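Conserved membrane protein (Chlamydia abortus, PDB 6GZU) is a Chlamydia effector that combines deubiquitination and acetylation activities and induces Golgi fragmentation, its CE-clan domain probably acting as a cysteine-type peptidase. Local coordinates at residues A[205-210]-A[232-237]; A[132-137]-A[149-154]; A[41-46]-A[83-88]; A[137-142]-A[210-215]. All coordinates share one frame; numbering follows the deposited sequence.

Interaction 1 of 4, residues A[205-210]-A[232-237]; sequences GIWLSL and QYFLQE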
# COMPACT_ATOMS: atom_id res chain seq x y z
N GLY A 205 11.37 -1.31 -3.06
CA GLY A 205 10.47 -2.19 -2.30
C GLY A 205 10.92 -2.35 -0.85
O GLY A 205 10.09 -2.49 0.05
N ILE A 206 12.22 -2.33 -0.63
CA ILE A 206 12.76 -2.45 0.73
C ILE A 206 12.49 -1.14 1.46
O ILE A 206 12.00 -1.15 2.61
CB ILE A 206 14.24 -2.71 0.69
CG1 ILE A 206 14.51 -3.99 -0.12
CG2 ILE A 206 14.79 -2.83 2.11
CD1 ILE A 206 15.98 -4.25 -0.42
N TRP A 207 12.72 -0.01 0.80
CA TRP A 207 12.48 1.27 1.45
C TRP A 207 11.02 1.43 1.90
O TRP A 207 10.76 1.91 3.03
CB TRP A 207 12.81 2.42 0.49
CG TRP A 207 14.25 2.78 0.50
CD1 TRP A 207 15.16 2.63 -0.54
CD2 TRP A 207 14.94 3.40 1.56
NE1 TRP A 207 16.37 3.08 -0.14
CE2 TRP A 207 16.27 3.60 1.13
CE3 TRP A 207 14.57 3.81 2.85
CZ2 TRP A 207 17.25 4.17 1.95
CZ3 TRP A 207 15.54 4.38 3.66
CH2 TRP A 207 16.86 4.58 3.20
N LEU A 208 10.06 1.11 1.04
CA LEU A 208 8.67 1.36 1.40
C LEU A 208 8.26 0.38 2.51
O LEU A 208 7.42 0.74 3.37
CB LEU A 208 7.75 1.25 0.19
CG LEU A 208 7.54 -0.14 -0.44
CD1 LEU A 208 6.40 -0.92 0.30
CD2 LEU A 208 7.23 -0.02 -1.93
N SER A 209 8.87 -0.82 2.56
CA SER A 209 8.56 -1.76 3.63
C SER A 209 9.09 -1.27 4.97
O SER A 209 8.40 -1.36 6.01
CB SER A 209 9.13 -3.14 3.29
OG SER A 209 8.52 -3.65 2.12
N LEU A 210 10.32 -0.74 4.97
CA LEU A 210 10.89 -0.12 6.17
C LEU A 210 10.02 1.07 6.60
O LEU A 210 9.73 1.24 7.79
CB LEU A 210 12.33 0.36 5.89
CG LEU A 210 13.21 1.04 6.94
CD1 LEU A 210 14.68 1.00 6.47
CD2 LEU A 210 12.81 2.51 7.18
N GLN A 232 22.79 3.04 2.90
CA GLN A 232 22.99 1.62 2.64
C GLN A 232 23.10 0.86 3.94
O GLN A 232 22.49 -0.20 4.09
CB GLN A 232 24.22 1.39 1.76
CG GLN A 232 24.01 1.84 0.33
N TYR A 233 23.83 1.41 4.91
CA TYR A 233 23.98 0.74 6.21
C TYR A 233 22.65 0.67 6.95
O TYR A 233 22.35 -0.31 7.63
CB TYR A 233 25.03 1.47 7.07
CG TYR A 233 26.42 0.90 6.97
CD1 TYR A 233 27.00 0.64 5.73
CD2 TYR A 233 27.15 0.65 8.12
CE1 TYR A 233 28.31 0.13 5.62
N PHE A 234 21.84 1.72 6.80
CA PHE A 234 20.50 1.81 7.41
C PHE A 234 19.59 0.71 6.88
O PHE A 234 18.91 0.01 7.66
CB PHE A 234 19.92 3.19 7.11
CG PHE A 234 18.59 3.47 7.76
CD1 PHE A 234 18.51 3.73 9.11
CD2 PHE A 234 17.44 3.56 7.00
CE1 PHE A 234 17.27 4.02 9.71
CE2 PHE A 234 16.20 3.86 7.58
CZ PHE A 234 16.12 4.09 8.94
N LEU A 235 19.55 0.55 5.56
CA LEU A 235 18.73 -0.48 4.92
C LEU A 235 19.23 -1.86 5.31
O LEU A 235 18.45 -2.77 5.53
CB LEU A 235 18.83 -0.35 3.40
CG LEU A 235 17.63 -0.43 2.47
CD1 LEU A 235 16.49 0.50 2.96
CD2 LEU A 235 18.10 -0.01 1.08
N GLN A 236 20.55 -2.02 5.35
CA GLN A 236 21.11 -3.32 5.70
C GLN A 236 20.71 -3.72 7.11
O GLN A 236 20.42 -4.89 7.37
CB GLN A 236 22.63 -3.28 5.63
CG GLN A 236 23.26 -4.61 5.86
CD GLN A 236 23.33 -5.41 4.58
OE1 GLN A 236 22.31 -5.84 4.04
NE2 GLN A 236 24.56 -5.60 4.07
N GLU A 237 20.73 -2.75 8.03
CA GLU A 237 20.32 -3.00 9.42
C GLU A 237 18.87 -3.50 9.47
O GLU A 237 18.55 -4.40 10.24
CB GLU A 237 20.42 -1.71 10.23
CG GLU A 237 20.19 -1.89 11.72
CD GLU A 237 20.77 -0.73 12.54
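Trp207 and Leu235 stand at the closest backbone approach of two helical segments, 205-210 and 232-237, with their CA atoms 7.4 Å apart. The segment axes come no nearer than 10.8 Å and diverge by 67°, so the pair illustrates a steep helix crossing bridged entirely by large apolar side chains. Leu235 is the wedge. Its first torsion, chi1 -136°, lies away from the staggered positions and places CG within 3.7 Å of Ile206 CG2. From there CD1 reaches over the face of the Trp207 indole as a CH-pi contact, 3.6 Å from the centroid of the six-membered ring and nearly on the ring normal, while CD2 lies beside NE1.

Phe234, the residue just before Leu235, extends the seam. Trp207 CZ3 meets the edge of the phenyl ring, 3.9 Å from Phe234 CD2. Leu210 closes this side tightly with its forked end: CD1 lies 3.4 Å from Phe234 CE2, and CD2 touches the same ring carbon.

This is apolar helix-helix packing that joins helix 228-241 to helix 204-217 of the probable peptidase domain. Farther along the former, Phe238 continues the apolar surface against Ile206 and Leu210, while Trp207 also touches Ser152. Leu208 faces another way, onto Trp135 and Leu137 of strand 134-141, leaving helix 204-217 between that strand and helix 228-241.

Interaction 2 of 4, residues A[132-137]-A[149-154]; sequences ISHWTL and FFDSLA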
# COMPACT_ATOMS: atom_id res chain seq x y z
N ILE A 132 13.12 -2.32 -13.73
CA ILE A 132 12.02 -1.92 -14.60
C ILE A 132 10.89 -1.47 -13.77
O ILE A 132 10.33 -0.45 -14.07
CB ILE A 132 11.55 -3.05 -15.48
CG1 ILE A 132 12.70 -3.49 -16.34
CG2 ILE A 132 10.40 -2.65 -16.36
CD1 ILE A 132 12.28 -4.37 -17.47
N SER A 133 10.59 -2.21 -12.70
CA SER A 133 9.58 -1.81 -11.71
C SER A 133 10.01 -0.62 -10.89
O SER A 133 11.18 -0.57 -10.50
CB SER A 133 9.39 -2.93 -10.67
OG SER A 133 8.91 -4.09 -11.30
N HIS A 134 9.08 0.29 -10.56
CA HIS A 134 9.30 1.17 -9.42
C HIS A 134 8.13 0.96 -8.48
O HIS A 134 6.99 0.87 -8.93
CB HIS A 134 9.42 2.66 -9.78
CG HIS A 134 9.70 3.54 -8.60
ND1 HIS A 134 10.83 3.39 -7.82
CD2 HIS A 134 8.97 4.54 -8.02
CE1 HIS A 134 10.80 4.27 -6.83
NE2 HIS A 134 9.69 4.98 -6.93
N TRP A 135 8.42 0.81 -7.19
CA TRP A 135 7.42 0.59 -6.16
C TRP A 135 7.29 1.78 -5.25
O TRP A 135 8.30 2.36 -4.83
CB TRP A 135 7.81 -0.63 -5.33
CG TRP A 135 7.74 -1.92 -6.06
CD1 TRP A 135 8.77 -2.65 -6.57
CD2 TRP A 135 6.57 -2.67 -6.29
NE1 TRP A 135 8.30 -3.80 -7.17
CE2 TRP A 135 6.94 -3.84 -6.97
CE3 TRP A 135 5.22 -2.45 -6.00
CZ2 TRP A 135 5.99 -4.80 -7.38
CZ3 TRP A 135 4.29 -3.39 -6.39
CH2 TRP A 135 4.67 -4.55 -7.07
N THR A 136 6.04 2.15 -4.96
CA THR A 136 5.71 3.17 -3.98
C THR A 136 4.62 2.63 -3.08
O THR A 136 4.18 1.49 -3.25
CB THR A 136 5.24 4.45 -4.66
OG1 THR A 136 4.08 4.17 -5.46
CG2 THR A 136 6.32 5.03 -5.58
N LEU A 137 4.18 3.42 -2.10
CA LEU A 137 3.20 2.92 -1.11
C LEU A 137 2.14 3.99 -0.88
O LEU A 137 2.48 5.15 -0.64
CB LEU A 137 3.93 2.63 0.21
CG LEU A 137 3.05 2.07 1.34
CD1 LEU A 137 2.57 0.66 0.96
CD2 LEU A 137 3.81 2.07 2.68
N PHE A 149 1.42 9.10 0.95
CA PHE A 149 2.09 8.54 -0.21
C PHE A 149 3.60 8.54 0.02
O PHE A 149 4.22 9.61 0.28
CB PHE A 149 1.78 9.41 -1.44
CG PHE A 149 2.55 9.01 -2.67
CD1 PHE A 149 2.34 7.78 -3.26
CD2 PHE A 149 3.47 9.86 -3.22
CE1 PHE A 149 3.02 7.41 -4.41
CE2 PHE A 149 4.14 9.51 -4.36
CZ PHE A 149 3.94 8.29 -4.94
N PHE A 150 4.19 7.35 -0.06
CA PHE A 150 5.64 7.20 0.09
C PHE A 150 6.30 6.75 -1.19
O PHE A 150 5.95 5.73 -1.75
CB PHE A 150 5.94 6.17 1.20
CG PHE A 150 7.40 5.87 1.37
CD1 PHE A 150 8.02 4.92 0.56
CD2 PHE A 150 8.18 6.56 2.31
CE1 PHE A 150 9.39 4.67 0.69
CE2 PHE A 150 9.55 6.29 2.43
CZ PHE A 150 10.13 5.34 1.64
N ASP A 151 7.27 7.55 -1.66
CA ASP A 151 8.10 7.23 -2.82
C ASP A 151 9.52 7.54 -2.40
O ASP A 151 9.85 8.72 -2.16
CB ASP A 151 7.69 8.13 -3.97
CG ASP A 151 8.57 7.96 -5.19
OD1 ASP A 151 9.44 7.05 -5.20
OD2 ASP A 151 8.41 8.73 -6.13
N SER A 152 10.36 6.51 -2.30
CA SER A 152 11.75 6.70 -1.92
C SER A 152 12.52 7.53 -2.93
O SER A 152 13.60 8.04 -2.59
CB SER A 152 12.47 5.35 -1.69
OG SER A 152 12.21 4.40 -2.73
N LEU A 153 11.99 7.70 -4.15
CA LEU A 153 12.64 8.57 -5.12
C LEU A 153 11.94 9.95 -5.22
O LEU A 153 12.26 10.73 -6.14
CB LEU A 153 12.67 7.88 -6.48
CG LEU A 153 13.72 6.76 -6.57
CD1 LEU A 153 13.70 6.06 -7.91
CD2 LEU A 153 15.15 7.29 -6.30
N ALA A 154 11.00 10.21 -4.27
CA ALA A 154 10.23 11.46 -4.10
C ALA A 154 9.27 11.78 -5.21
O ALA A 154 8.07 11.97 -4.94
CB ALA A 154 11.19 12.67 -3.90
O HOH W 1 9.36 3.71 -2.69
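His134 and Asp151 meet imidazole edge to carboxylate oxygen, the side chains crossing at about a right angle with their planes 59° apart. His134 NE2 donates to Asp151 OD1 at 2.7 Å with a nearly straight N-H...O angle of 164°. The acceptor lies in the imidazole plane, whereas the donor approaches from above the plane of the carboxylate. On the opposite face of that plane, Leu153 N binds the same Asp151 OD1 at 2.8 Å, an Asx turn that lets the backbone help fix the rotation of the carboxylate. Phe156 N, farther along, holds OD2. Leu153 CD1 then comes obliquely to the imidazole, 3.6 Å from His134 CE1.

Thr136 packs against the acid. Its CG2 rests 3.7 Å from Asp151 CG, and its OG1, set between the backbone N and the carbonyl carbon (chi1 59°), lies beside Phe149 CE1 and bonds to Leu105 O. Leu137 and Phe150 form an antiparallel hydrogen-bonded pair, Leu137 N to Phe150 O at 2.9 Å and Phe150 N to Leu137 O at 2.8 Å. Where the strands part, a water accepts from Ser152 N and donates to Trp135 O.

The pairing is an example of a hairpin that positions a His-carboxylate couple. His134 also touches Cys204 at the start of helix 204-217, an arrangement consistent with the Cys-His-Asp triad of CE-clan peptidases. Around it, strand 100-107 flanks strand 134-141, Phe149 packs on helix 159-174, and Phe150 stacks on Phe211 of helix 204-217.

Interaction 3 of 4, residues A[41-46]-A[83-88]; sequences SLYTPS and NYQDYP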
# COMPACT_ATOMS: atom_id res chain seq x y z
N SER A 41 -4.56 -7.12 -1.87
CA SER A 41 -4.41 -8.35 -2.65
C SER A 41 -2.97 -8.83 -2.74
O SER A 41 -2.07 -8.06 -3.05
CB SER A 41 -4.88 -8.09 -4.07
OG SER A 41 -4.52 -9.18 -4.90
N LEU A 42 -2.76 -10.11 -2.46
CA LEU A 42 -1.43 -10.72 -2.59
C LEU A 42 -1.15 -11.09 -4.05
O LEU A 42 -0.03 -11.52 -4.38
CB LEU A 42 -1.32 -11.98 -1.73
CG LEU A 42 -1.70 -11.85 -0.26
CD1 LEU A 42 -1.42 -13.16 0.49
CD2 LEU A 42 -0.97 -10.68 0.43
N TYR A 43 -2.14 -10.90 -4.92
CA TYR A 43 -2.04 -11.34 -6.31
C TYR A 43 -1.83 -10.20 -7.33
O TYR A 43 -1.07 -10.35 -8.30
CB TYR A 43 -3.31 -12.11 -6.66
CG TYR A 43 -3.31 -12.75 -8.01
CD1 TYR A 43 -2.46 -13.80 -8.29
CD2 TYR A 43 -4.19 -12.33 -8.99
CE1 TYR A 43 -2.46 -14.42 -9.53
CE2 TYR A 43 -4.20 -12.93 -10.24
CZ TYR A 43 -3.33 -13.97 -10.50
OH TYR A 43 -3.35 -14.57 -11.74
N THR A 44 -2.49 -9.05 -7.12
CA THR A 44 -2.43 -7.93 -8.06
C THR A 44 -1.97 -6.66 -7.35
O THR A 44 -2.69 -6.13 -6.49
CB THR A 44 -3.83 -7.67 -8.69
OG1 THR A 44 -4.32 -8.89 -9.28
CG2 THR A 44 -3.78 -6.56 -9.75
N PRO A 45 -0.78 -6.14 -7.70
CA PRO A 45 -0.38 -4.83 -7.12
C PRO A 45 -1.28 -3.73 -7.68
O PRO A 45 -1.89 -3.93 -8.73
CB PRO A 45 1.03 -4.57 -7.68
CG PRO A 45 1.43 -5.89 -8.36
CD PRO A 45 0.20 -6.66 -8.68
N SER A 46 -1.34 -2.60 -6.99
CA SER A 46 -2.09 -1.45 -7.51
C SER A 46 -1.19 -0.60 -8.41
O SER A 46 0.04 -0.77 -8.41
CB SER A 46 -2.56 -0.57 -6.35
OG SER A 46 -3.39 -1.35 -5.46
N ASN A 83 -11.86 -15.88 -0.88
CA ASN A 83 -10.97 -15.54 -1.99
C ASN A 83 -9.54 -15.86 -1.58
O ASN A 83 -8.88 -15.05 -0.93
CB ASN A 83 -11.12 -14.08 -2.41
CG ASN A 83 -10.23 -13.70 -3.57
OD1 ASN A 83 -9.26 -14.38 -3.90
ND2 ASN A 83 -10.54 -12.59 -4.19
N TYR A 84 -9.04 -17.02 -1.99
CA TYR A 84 -7.74 -17.49 -1.55
C TYR A 84 -6.63 -17.14 -2.52
O TYR A 84 -5.48 -17.49 -2.29
CB TYR A 84 -7.80 -19.00 -1.32
CG TYR A 84 -8.69 -19.34 -0.17
CD1 TYR A 84 -8.21 -19.33 1.14
CD2 TYR A 84 -10.00 -19.66 -0.39
CE1 TYR A 84 -9.04 -19.63 2.20
CE2 TYR A 84 -10.83 -19.98 0.65
CZ TYR A 84 -10.36 -19.95 1.93
OH TYR A 84 -11.24 -20.25 2.93
N GLN A 85 -6.95 -16.42 -3.59
CA GLN A 85 -5.95 -15.96 -4.53
C GLN A 85 -5.50 -14.57 -4.13
O GLN A 85 -4.31 -14.32 -3.97
CB GLN A 85 -6.53 -15.93 -5.92
CG GLN A 85 -5.56 -15.45 -6.97
CD GLN A 85 -6.16 -15.61 -8.34
OE1 GLN A 85 -7.14 -14.93 -8.68
NE2 GLN A 85 -5.60 -16.53 -9.13
N ASP A 86 -6.46 -13.66 -3.96
CA ASP A 86 -6.12 -12.31 -3.49
C ASP A 86 -6.03 -12.19 -1.97
O ASP A 86 -5.19 -11.46 -1.45
CB ASP A 86 -7.16 -11.30 -3.96
CG ASP A 86 -7.26 -11.22 -5.45
OD1 ASP A 86 -6.39 -10.54 -6.05
OD2 ASP A 86 -8.23 -11.76 -6.02
N TYR A 87 -6.95 -12.85 -1.26
CA TYR A 87 -7.10 -12.62 0.18
C TYR A 87 -7.11 -13.88 1.03
O TYR A 87 -7.99 -14.03 1.87
CB TYR A 87 -8.37 -11.79 0.50
CG TYR A 87 -8.50 -10.55 -0.35
CD1 TYR A 87 -7.67 -9.46 -0.14
CD2 TYR A 87 -9.46 -10.45 -1.37
CE1 TYR A 87 -7.77 -8.32 -0.93
CE2 TYR A 87 -9.57 -9.31 -2.17
CZ TYR A 87 -8.72 -8.25 -1.93
OH TYR A 87 -8.81 -7.15 -2.73
N PRO A 88 -6.12 -14.77 0.87
CA PRO A 88 -6.17 -15.96 1.73
C PRO A 88 -5.98 -15.58 3.20
O PRO A 88 -6.47 -16.28 4.09
CB PRO A 88 -4.98 -16.78 1.25
CG PRO A 88 -4.02 -15.73 0.63
CD PRO A 88 -4.93 -14.72 0.01
O HOH W 2 -6.99 -5.23 -2.23
O HOH W 3 -6.51 -9.64 -8.48
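Ser41 and Asp86 join two irregular loops in a partly buried polar contact, one following strand 37-38 and the other leading toward strand 100-107. Each loop is also braced internally by a side-chain oxygen: an ST turn and ST motif at Ser41, an Asx turn and Asx motif at Asn83. Such sites show how loops without regular structure can hold a defined shape where they meet.

Ser41 OG, anti to its backbone N (chi1 169°), accepts from the amides of Tyr43 and Thr44 and donates its proton across the contact to Asp86 OD1 at 2.6 Å, on the anti lone pair. The hydroxyl is thus gripped by three bonds. Asp86 is also held from its own loop: Asn83 ND2 donates to Asp86 OD2 at 3.1 Å, the acceptor lying close to the amide plane. Beside this pair, Leu42 N reaches Asp86 O at 3.0 Å, an almost straight bond of 169°.

Apolar surfaces flank the polar centre. Leu42 CD1 lies 3.7 Å from Pro88 CG, and both residues touch helix 252-257. The more exposed Tyr43 receives the extended Gln85 side chain over one face; ring and amide planes are only 5° apart, with Gln85 CD 3.7 Å above the ring centre.

The 83-88 loop also borders the zinc site, for Tyr87 meets the ring of the zinc ligand His80 edge-to-face. At its far end, Tyr87 OH lies 2.7 Å from a water oxygen that accepts the Ser41 backbone N-H.

Interaction 4 of 4, residues A[137-142]-A[210-215]; sequences LVIVNL and LFLDKY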
# COMPACT_ATOMS: atom_id res chain seq x y z
N LEU A 137 4.18 3.42 -2.10
CA LEU A 137 3.20 2.92 -1.11
C LEU A 137 2.14 3.99 -0.88
O LEU A 137 2.48 5.15 -0.64
CB LEU A 137 3.93 2.63 0.21
CG LEU A 137 3.05 2.07 1.34
CD1 LEU A 137 2.57 0.66 0.96
CD2 LEU A 137 3.81 2.07 2.68
N VAL A 138 0.87 3.60 -0.86
CA VAL A 138 -0.23 4.52 -0.49
C VAL A 138 -0.82 3.94 0.78
O VAL A 138 -1.24 2.77 0.83
CB VAL A 138 -1.30 4.58 -1.60
CG1 VAL A 138 -2.56 5.35 -1.12
CG2 VAL A 138 -0.73 5.25 -2.86
N ILE A 139 -0.86 4.74 1.84
CA ILE A 139 -1.48 4.32 3.08
C ILE A 139 -2.75 5.14 3.31
O ILE A 139 -2.73 6.38 3.26
CB ILE A 139 -0.54 4.58 4.29
CG1 ILE A 139 0.82 3.89 4.11
CG2 ILE A 139 -1.27 4.14 5.62
CD1 ILE A 139 1.86 4.32 5.13
N VAL A 140 -3.87 4.47 3.61
CA VAL A 140 -5.09 5.14 4.05
C VAL A 140 -5.20 4.87 5.53
O VAL A 140 -5.23 3.71 5.97
CB VAL A 140 -6.33 4.62 3.29
CG1 VAL A 140 -7.62 5.16 3.91
CG2 VAL A 140 -6.21 5.00 1.81
N ASN A 141 -5.24 5.95 6.32
CA ASN A 141 -5.35 5.83 7.78
C ASN A 141 -6.68 6.44 8.17
O ASN A 141 -6.87 7.68 8.10
CB ASN A 141 -4.17 6.51 8.49
CG ASN A 141 -4.16 6.30 9.98
OD1 ASN A 141 -5.21 6.31 10.63
ND2 ASN A 141 -2.98 6.13 10.55
N LEU A 142 -7.65 5.60 8.53
CA LEU A 142 -8.98 6.10 8.82
C LEU A 142 -9.03 6.90 10.13
O LEU A 142 -9.85 7.83 10.28
CB LEU A 142 -10.00 4.93 8.89
CG LEU A 142 -10.17 4.05 7.64
CD1 LEU A 142 -11.16 2.93 7.93
CD2 LEU A 142 -10.67 4.89 6.45
N LEU A 210 10.32 -0.74 4.97
CA LEU A 210 10.89 -0.12 6.17
C LEU A 210 10.02 1.07 6.60
O LEU A 210 9.73 1.24 7.79
CB LEU A 210 12.33 0.36 5.89
CG LEU A 210 13.21 1.04 6.94
CD1 LEU A 210 14.68 1.00 6.47
CD2 LEU A 210 12.81 2.51 7.18
N PHE A 211 9.60 1.89 5.65
CA PHE A 211 8.76 3.03 6.01
C PHE A 211 7.49 2.58 6.72
O PHE A 211 7.11 3.16 7.76
CB PHE A 211 8.43 3.91 4.81
CG PHE A 211 7.50 5.03 5.15
CD1 PHE A 211 7.98 6.12 5.89
CD2 PHE A 211 6.16 4.93 4.83
CE1 PHE A 211 7.13 7.15 6.29
CE2 PHE A 211 5.28 5.96 5.18
CZ PHE A 211 5.78 7.08 5.91
N LEU A 212 6.80 1.61 6.15
CA LEU A 212 5.53 1.20 6.75
C LEU A 212 5.80 0.65 8.16
O LEU A 212 5.04 0.89 9.09
CB LEU A 212 4.83 0.14 5.91
CG LEU A 212 3.47 -0.30 6.49
CD1 LEU A 212 2.48 0.88 6.52
CD2 LEU A 212 2.93 -1.40 5.62
N ASP A 213 6.86 -0.14 8.31
CA ASP A 213 7.29 -0.67 9.60
C ASP A 213 7.36 0.44 10.66
O ASP A 213 6.77 0.35 11.73
CB ASP A 213 8.66 -1.30 9.40
CG ASP A 213 8.94 -2.38 10.37
OD1 ASP A 213 8.93 -2.10 11.58
OD2 ASP A 213 9.20 -3.51 9.92
N LYS A 214 8.06 1.52 10.32
CA LYS A 214 8.21 2.62 11.25
C LYS A 214 6.96 3.45 11.41
O LYS A 214 6.67 3.92 12.50
CB LYS A 214 9.35 3.49 10.76
CG LYS A 214 10.64 2.73 10.52
CD LYS A 214 11.56 2.91 11.64
CE LYS A 214 12.86 2.19 11.33
NZ LYS A 214 13.65 1.83 12.52
N TYR A 215 6.24 3.66 10.31
CA TYR A 215 4.98 4.43 10.34
C TYR A 215 3.99 3.81 11.30
O TYR A 215 3.26 4.55 11.99
CB TYR A 215 4.37 4.52 8.92
CG TYR A 215 3.00 5.14 8.85
CD1 TYR A 215 1.87 4.36 9.01
CD2 TYR A 215 2.83 6.50 8.58
CE1 TYR A 215 0.60 4.92 8.94
CE2 TYR A 215 1.57 7.06 8.54
CZ TYR A 215 0.46 6.27 8.72
OH TYR A 215 -0.82 6.79 8.65
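Ile139 and Tyr215 run alongside each other with opposed directions, and their torsions help explain the fit. Ile139 CD1 is carried outward by a chi2 of 169°, while CG of Tyr215 stands anti to its backbone N, toward the strand, and a chi2 of -88° turns the ring. Ile139 CD1 lies over the Tyr215 ring centre, 3.9 Å from the centroid, in a CH-pi contact. The same methyl also touches Leu212 CD1 at 3.8 Å and approaches Phe211 CE2 obliquely at an equal distance, so one carbon serves three helix residues. Two residues before Ile139, Leu137 CD2 rests 3.9 Å from Leu212 CB, the two side chains crossing at about a right angle.

This is an example of a helix laid almost parallel on a strand: the axes of 137-141 and 210-215 differ by 21° and come within 10.5 Å. Helix 204-217, probably part of the Ulp1-like core of CE-clan peptidases, lies on the sheet face that carries Leu137 and Ile139.

The apolar layer ends in a polar group. Asn141 ND2 donates to Tyr215 OH at 3.0 Å, the hydroxyl lying close to the amide plane, and the phenol also bonds to Glu146 OE2 of the adjacent strand. Arg144 N in turn binds Asn141 OD1. The buried phenol is therefore satisfied at its tip by an amide and a carboxylate, and the nearby acid would be expected to polarise it.

Along the chain, interaction 3 closes first; interaction 2 follows within the hairpin 134-141/146-150, and interaction 1 comes later. Interaction 4 alternates with both, sharing strand 134-141 and Leu137 with interaction 2, and helix 204-217 and Leu210 with interaction 1. These three contacts, with centres 13 to 14 Å apart, touch one another: Leu208 packs on Trp135 and Leu137, and Phe150 on Phe211. Together they tie the central sheet to helix 204-217 and then to helix 228-241, close to His134 and Asp151, which are consistent with a Cys-His-Asp triad. Interaction 3 stands 19 to 24 Å from the others, nearer the zinc site, yet meets interaction 2 where Trp135 touches Pro45.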